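Long-range contact in putative type VI secretion protein (PDB 6SKI), which probably acts as a phospholipase effector of the bacterial type VI secretion system, carried by the VgrG spike: residues L324-E336 with K484-S496. Residues are numbered along the deposited sequence; the frame is centred on the assembly and turned at random.
Sequences LQENESLFLSCPE and KYTHCSANWNIES
W492 packs against C334 where strand 328-341, an outermost strand of a three-stranded antiparallel sheet and paired with strand 398-409, meets the mostly irregular segment 484-496. Followed outward, W492 CB touches both F331 O and S333 O; CG meets C334 N, which sits over one ring face, and CD1 meets S333 C, oblique to the ring. On the six-membered ring C334 CB makes a CH-pi contact, 3.9 Å from the centroid but offset toward the rim at CE3. C334 SG, anti to N (chi1 170°), makes a longer, oblique sulfur-aromatic contact, so CB is the nearer atom. F524 meets the indole edge-to-face. Backbone W492 N donates to F331 O, though the modelled bond is doubtfully short. N491 OD1 accepts from N493 N, an Asx turn. Further along, L330 CD1 reaches C488 CB at 3.7 Å, while L332 CD2 and the same L330 methyl border C488 SG. The extended side chain of E328 spans the gap between backbones; its OE1 forms a salt bridge with R409. H487, stacked on Y317, presents its ring edge to E326 CB, CE1 lying 3.6 Å away. Beside it, E328 OE2 accepts a weak, bent bond from C488 N, with an N-H...O angle of 124°.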
loop_
_atom_site.group_PDB
_atom_site.type_symbol
_atom_site.label_atom_id
_atom_site.label_comp_id
_atom_site.label_asym_id
_atom_site.label_seq_id
_atom_site.Cartn_x
_atom_site.Cartn_y
_atom_site.Cartn_z
ATOM N N LEU A 324 12.776 0.580 -18.207
ATOM C CA LEU A 324 12.967 0.798 -16.781
ATOM C C LEU A 324 13.375 -0.492 -16.081
ATOM O O LEU A 324 13.064 -0.699 -14.906
ATOM C CB LEU A 324 11.697 1.366 -16.155
ATOM C CG LEU A 324 11.434 2.857 -16.355
ATOM C CD1 LEU A 324 10.191 3.280 -15.600
ATOM C CD2 LEU A 324 12.631 3.673 -15.907
ATOM N N GLN A 325 14.071 -1.362 -16.807
ATOM C CA GLN A 325 14.484 -2.657 -16.290
ATOM C C GLN A 325 15.280 -2.498 -15.001
ATOM O O GLN A 325 16.059 -1.556 -14.836
ATOM C CB GLN A 325 15.323 -3.381 -17.339
ATOM C CG GLN A 325 16.031 -4.622 -16.859
ATOM C CD GLN A 325 17.062 -5.102 -17.853
ATOM O OE1 GLN A 325 18.075 -4.443 -18.082
ATOM N NE2 GLN A 325 16.791 -6.237 -18.480
ATOM N N GLU A 326 15.080 -3.437 -14.082
ATOM C CA GLU A 326 15.747 -3.408 -12.788
ATOM C C GLU A 326 17.132 -4.021 -12.928
ATOM O O GLU A 326 17.273 -5.242 -13.045
ATOM C CB GLU A 326 14.923 -4.140 -11.735
ATOM C CG GLU A 326 13.470 -3.731 -11.719
ATOM C CD GLU A 326 13.241 -2.505 -10.868
ATOM O OE1 GLU A 326 14.217 -1.998 -10.282
ATOM O OE2 GLU A 326 12.086 -2.048 -10.774
ATOM N N ASN A 327 18.149 -3.167 -12.919
ATOM C CA ASN A 327 19.542 -3.582 -12.889
ATOM C C ASN A 327 20.122 -3.151 -11.553
ATOM O O ASN A 327 20.033 -1.975 -11.187
ATOM C CB ASN A 327 20.334 -2.961 -14.035
ATOM C CG ASN A 327 19.939 -3.513 -15.378
ATOM O OD1 ASN A 327 19.770 -4.718 -15.539
ATOM N ND2 ASN A 327 19.779 -2.633 -16.354
ATOM N N GLU A 328 20.711 -4.094 -10.834
ATOM C CA GLU A 328 21.205 -3.858 -9.487
ATOM C C GLU A 328 22.704 -3.612 -9.535
ATOM O O GLU A 328 23.480 -4.529 -9.817
ATOM C CB GLU A 328 20.885 -5.043 -8.577
ATOM C CG GLU A 328 19.409 -5.200 -8.278
ATOM C CD GLU A 328 19.137 -6.285 -7.262
ATOM O OE1 GLU A 328 19.865 -7.297 -7.262
ATOM O OE2 GLU A 328 18.194 -6.127 -6.461
ATOM N N SER A 329 23.103 -2.377 -9.264
ATOM C CA SER A 329 24.497 -2.016 -9.029
ATOM C C SER A 329 24.512 -1.368 -7.652
ATOM O O SER A 329 24.242 -0.172 -7.519
ATOM C CB SER A 329 25.019 -1.080 -10.112
ATOM O OG SER A 329 24.810 -1.630 -11.399
ATOM N N LEU A 330 24.832 -2.154 -6.629
ATOM C CA LEU A 330 24.520 -1.781 -5.259
ATOM C C LEU A 330 25.762 -1.810 -4.387
ATOM O O LEU A 330 26.575 -2.729 -4.480
ATOM C CB LEU A 330 23.471 -2.725 -4.662
ATOM C CG LEU A 330 22.271 -3.079 -5.532
ATOM C CD1 LEU A 330 21.499 -4.218 -4.908
ATOM C CD2 LEU A 330 21.375 -1.872 -5.735
ATOM N N PHE A 331 25.899 -0.805 -3.532
ATOM C CA PHE A 331 26.883 -0.857 -2.462
ATOM C C PHE A 331 26.312 -1.693 -1.329
ATOM O O PHE A 331 25.300 -1.326 -0.728
ATOM C CB PHE A 331 27.232 0.544 -1.966
ATOM C CG PHE A 331 28.216 1.267 -2.831
ATOM C CD1 PHE A 331 29.350 0.630 -3.289
ATOM C CD2 PHE A 331 28.017 2.590 -3.171
ATOM C CE1 PHE A 331 30.256 1.293 -4.082
ATOM C CE2 PHE A 331 28.926 3.257 -3.959
ATOM C CZ PHE A 331 30.044 2.608 -4.416
ATOM N N LEU A 332 26.950 -2.821 -1.042
ATOM C CA LEU A 332 26.518 -3.688 0.039
ATOM C C LEU A 332 27.291 -3.425 1.317
ATOM O O LEU A 332 27.038 -4.075 2.334
ATOM C CB LEU A 332 26.657 -5.152 -0.376
ATOM C CG LEU A 332 25.678 -5.623 -1.451
ATOM C CD1 LEU A 332 25.591 -7.136 -1.463
ATOM C CD2 LEU A 332 24.309 -5.013 -1.233
ATOM N N SER A 333 28.223 -2.483 1.278
ATOM C CA SER A 333 28.874 -1.932 2.450
ATOM C C SER A 333 28.893 -0.423 2.295
ATOM O O SER A 333 28.876 0.103 1.180
ATOM C CB SER A 333 30.299 -2.469 2.608
ATOM O OG SER A 333 30.940 -1.907 3.736
ATOM N N CYS A 334 28.915 0.276 3.413
ATOM C CA CYS A 334 29.037 1.722 3.345
ATOM C C CYS A 334 30.442 2.067 2.866
ATOM O O CYS A 334 31.423 1.657 3.497
ATOM C CB CYS A 334 28.757 2.354 4.703
ATOM S SG CYS A 334 29.165 4.106 4.806
ATOM N N PRO A 335 30.584 2.788 1.754
ATOM C CA PRO A 335 31.923 3.078 1.235
ATOM C C PRO A 335 32.735 3.877 2.239
ATOM O O PRO A 335 32.252 4.845 2.826
ATOM C CB PRO A 335 31.638 3.886 -0.034
ATOM C CG PRO A 335 30.250 3.497 -0.411
ATOM C CD PRO A 335 29.539 3.360 0.894
ATOM N N GLU A 336 33.981 3.461 2.436
ATOM C CA GLU A 336 34.846 4.079 3.430
ATOM C C GLU A 336 36.086 4.627 2.746
ATOM O O GLU A 336 36.718 3.927 1.951
ATOM C CB GLU A 336 35.231 3.079 4.519
ATOM C CG GLU A 336 34.366 3.173 5.760
ATOM C CD GLU A 336 34.812 2.227 6.851
ATOM O OE1 GLU A 336 35.514 1.245 6.535
ATOM O OE2 GLU A 336 34.460 2.464 8.025
ATOM N N LYS A 484 16.875 -16.263 -8.242
ATOM C CA LYS A 484 16.918 -15.573 -9.530
ATOM C C LYS A 484 15.937 -14.408 -9.580
ATOM O O LYS A 484 16.169 -13.439 -10.309
ATOM C CB LYS A 484 16.611 -16.527 -10.683
ATOM C CG LYS A 484 17.369 -17.828 -10.678
ATOM C CD LYS A 484 17.016 -18.661 -11.897
ATOM C CE LYS A 484 18.119 -19.656 -12.225
ATOM N NZ LYS A 484 18.707 -20.269 -11.002
ATOM N N TYR A 485 14.845 -14.479 -8.821
ATOM C CA TYR A 485 13.723 -13.566 -8.980
ATOM C C TYR A 485 13.551 -12.591 -7.826
ATOM O O TYR A 485 12.709 -11.693 -7.921
ATOM C CB TYR A 485 12.428 -14.364 -9.165
ATOM C CG TYR A 485 12.432 -15.253 -10.381
ATOM C CD1 TYR A 485 13.032 -16.499 -10.352
ATOM C CD2 TYR A 485 11.818 -14.852 -11.552
ATOM C CE1 TYR A 485 13.039 -17.309 -11.459
ATOM C CE2 TYR A 485 11.821 -15.656 -12.665
ATOM C CZ TYR A 485 12.428 -16.884 -12.613
ATOM O OH TYR A 485 12.428 -17.693 -13.721
ATOM N N THR A 486 14.308 -12.734 -6.745
ATOM C CA THR A 486 14.227 -11.798 -5.634
ATOM C C THR A 486 15.269 -10.702 -5.805
ATOM O O THR A 486 16.423 -10.977 -6.140
ATOM C CB THR A 486 14.410 -12.506 -4.291
ATOM O OG1 THR A 486 14.653 -11.535 -3.265
ATOM C CG2 THR A 486 15.557 -13.458 -4.341
ATOM N N HIS A 487 14.851 -9.464 -5.579
ATOM C CA HIS A 487 15.719 -8.307 -5.719
ATOM C C HIS A 487 16.390 -8.007 -4.390
ATOM O O HIS A 487 15.799 -8.204 -3.326
ATOM C CB HIS A 487 14.931 -7.080 -6.179
ATOM C CG HIS A 487 14.257 -7.248 -7.503
ATOM N ND1 HIS A 487 14.465 -6.386 -8.557
ATOM C CD2 HIS A 487 13.371 -8.171 -7.944
ATOM C CE1 HIS A 487 13.737 -6.772 -9.589
ATOM N NE2 HIS A 487 13.066 -7.855 -9.244
ATOM N N CYS A 488 17.633 -7.544 -4.454
ATOM C CA CYS A 488 18.322 -7.036 -3.276
ATOM C C CYS A 488 17.928 -5.573 -3.119
ATOM O O CYS A 488 18.402 -4.711 -3.864
ATOM C CB CYS A 488 19.833 -7.201 -3.411
ATOM S SG CYS A 488 20.774 -6.601 -1.995
ATOM N N SER A 489 17.054 -5.295 -2.153
ATOM C CA SER A 489 16.512 -3.957 -1.975
ATOM C C SER A 489 17.276 -3.135 -0.951
ATOM O O SER A 489 17.177 -1.905 -0.973
ATOM C CB SER A 489 15.039 -4.035 -1.558
ATOM O OG SER A 489 14.877 -4.855 -0.416
ATOM N N ALA A 490 18.031 -3.781 -0.068
ATOM C CA ALA A 490 18.862 -3.083 0.897
ATOM C C ALA A 490 20.246 -2.868 0.304
ATOM O O ALA A 490 20.909 -3.825 -0.105
ATOM C CB ALA A 490 18.957 -3.873 2.201
ATOM N N ASN A 491 20.673 -1.611 0.247
ATOM C CA ASN A 491 21.974 -1.275 -0.305
ATOM C C ASN A 491 22.491 -0.031 0.392
ATOM O O ASN A 491 21.777 0.617 1.160
ATOM C CB ASN A 491 21.916 -1.050 -1.819
ATOM C CG ASN A 491 20.802 -0.117 -2.229
ATOM O OD1 ASN A 491 20.893 1.092 -2.045
ATOM N ND2 ASN A 491 19.745 -0.673 -2.802
ATOM N N TRP A 492 23.745 0.301 0.116
ATOM C CA TRP A 492 24.376 1.474 0.702
ATOM C C TRP A 492 24.603 2.549 -0.351
ATOM O O TRP A 492 25.536 3.344 -0.247
ATOM C CB TRP A 492 25.687 1.092 1.381
ATOM C CG TRP A 492 25.488 0.498 2.735
ATOM C CD1 TRP A 492 25.482 -0.824 3.052
ATOM C CD2 TRP A 492 25.265 1.204 3.956
ATOM N NE1 TRP A 492 25.271 -0.988 4.396
ATOM C CE2 TRP A 492 25.133 0.245 4.975
ATOM C CE3 TRP A 492 25.163 2.557 4.289
ATOM C CZ2 TRP A 492 24.905 0.592 6.299
ATOM C CZ3 TRP A 492 24.939 2.898 5.604
ATOM C CH2 TRP A 492 24.812 1.922 6.592
ATOM N N ASN A 493 23.749 2.581 -1.369
ATOM C CA ASN A 493 23.800 3.650 -2.351
ATOM C C ASN A 493 23.313 4.941 -1.717
ATOM O O ASN A 493 22.309 4.960 -1.002
ATOM C CB ASN A 493 22.935 3.309 -3.561
ATOM C CG ASN A 493 23.520 2.206 -4.403
ATOM O OD1 ASN A 493 22.949 1.813 -5.415
ATOM N ND2 ASN A 493 24.672 1.707 -3.996
ATOM N N ILE A 494 24.021 6.025 -1.985
ATOM C CA ILE A 494 23.721 7.311 -1.375
ATOM C C ILE A 494 22.878 8.125 -2.342
ATOM O O ILE A 494 23.035 8.030 -3.567
ATOM C CB ILE A 494 25.011 8.055 -0.976
ATOM C CG1 ILE A 494 24.773 8.907 0.268
ATOM C CG2 ILE A 494 25.528 8.923 -2.103
ATOM C CD1 ILE A 494 26.031 9.474 0.856
ATOM N N GLU A 495 21.946 8.887 -1.792
ATOM C CA GLU A 495 21.136 9.834 -2.534
ATOM C C GLU A 495 21.283 11.198 -1.881
ATOM O O GLU A 495 21.738 11.320 -0.742
ATOM C CB GLU A 495 19.667 9.403 -2.566
ATOM C CG GLU A 495 19.412 8.148 -3.377
ATOM C CD GLU A 495 17.947 7.940 -3.689
ATOM O OE1 GLU A 495 17.120 8.778 -3.273
ATOM O OE2 GLU A 495 17.620 6.934 -4.351
ATOM N N SER A 496 20.898 12.235 -2.611
ATOM C CA SER A 496 21.022 13.593 -2.115
ATOM C C SER A 496 19.754 14.376 -2.409
ATOM O O SER A 496 19.005 14.072 -3.340
ATOM C CB SER A 496 22.230 14.306 -2.729
ATOM O OG SER A 496 22.056 14.482 -4.123
#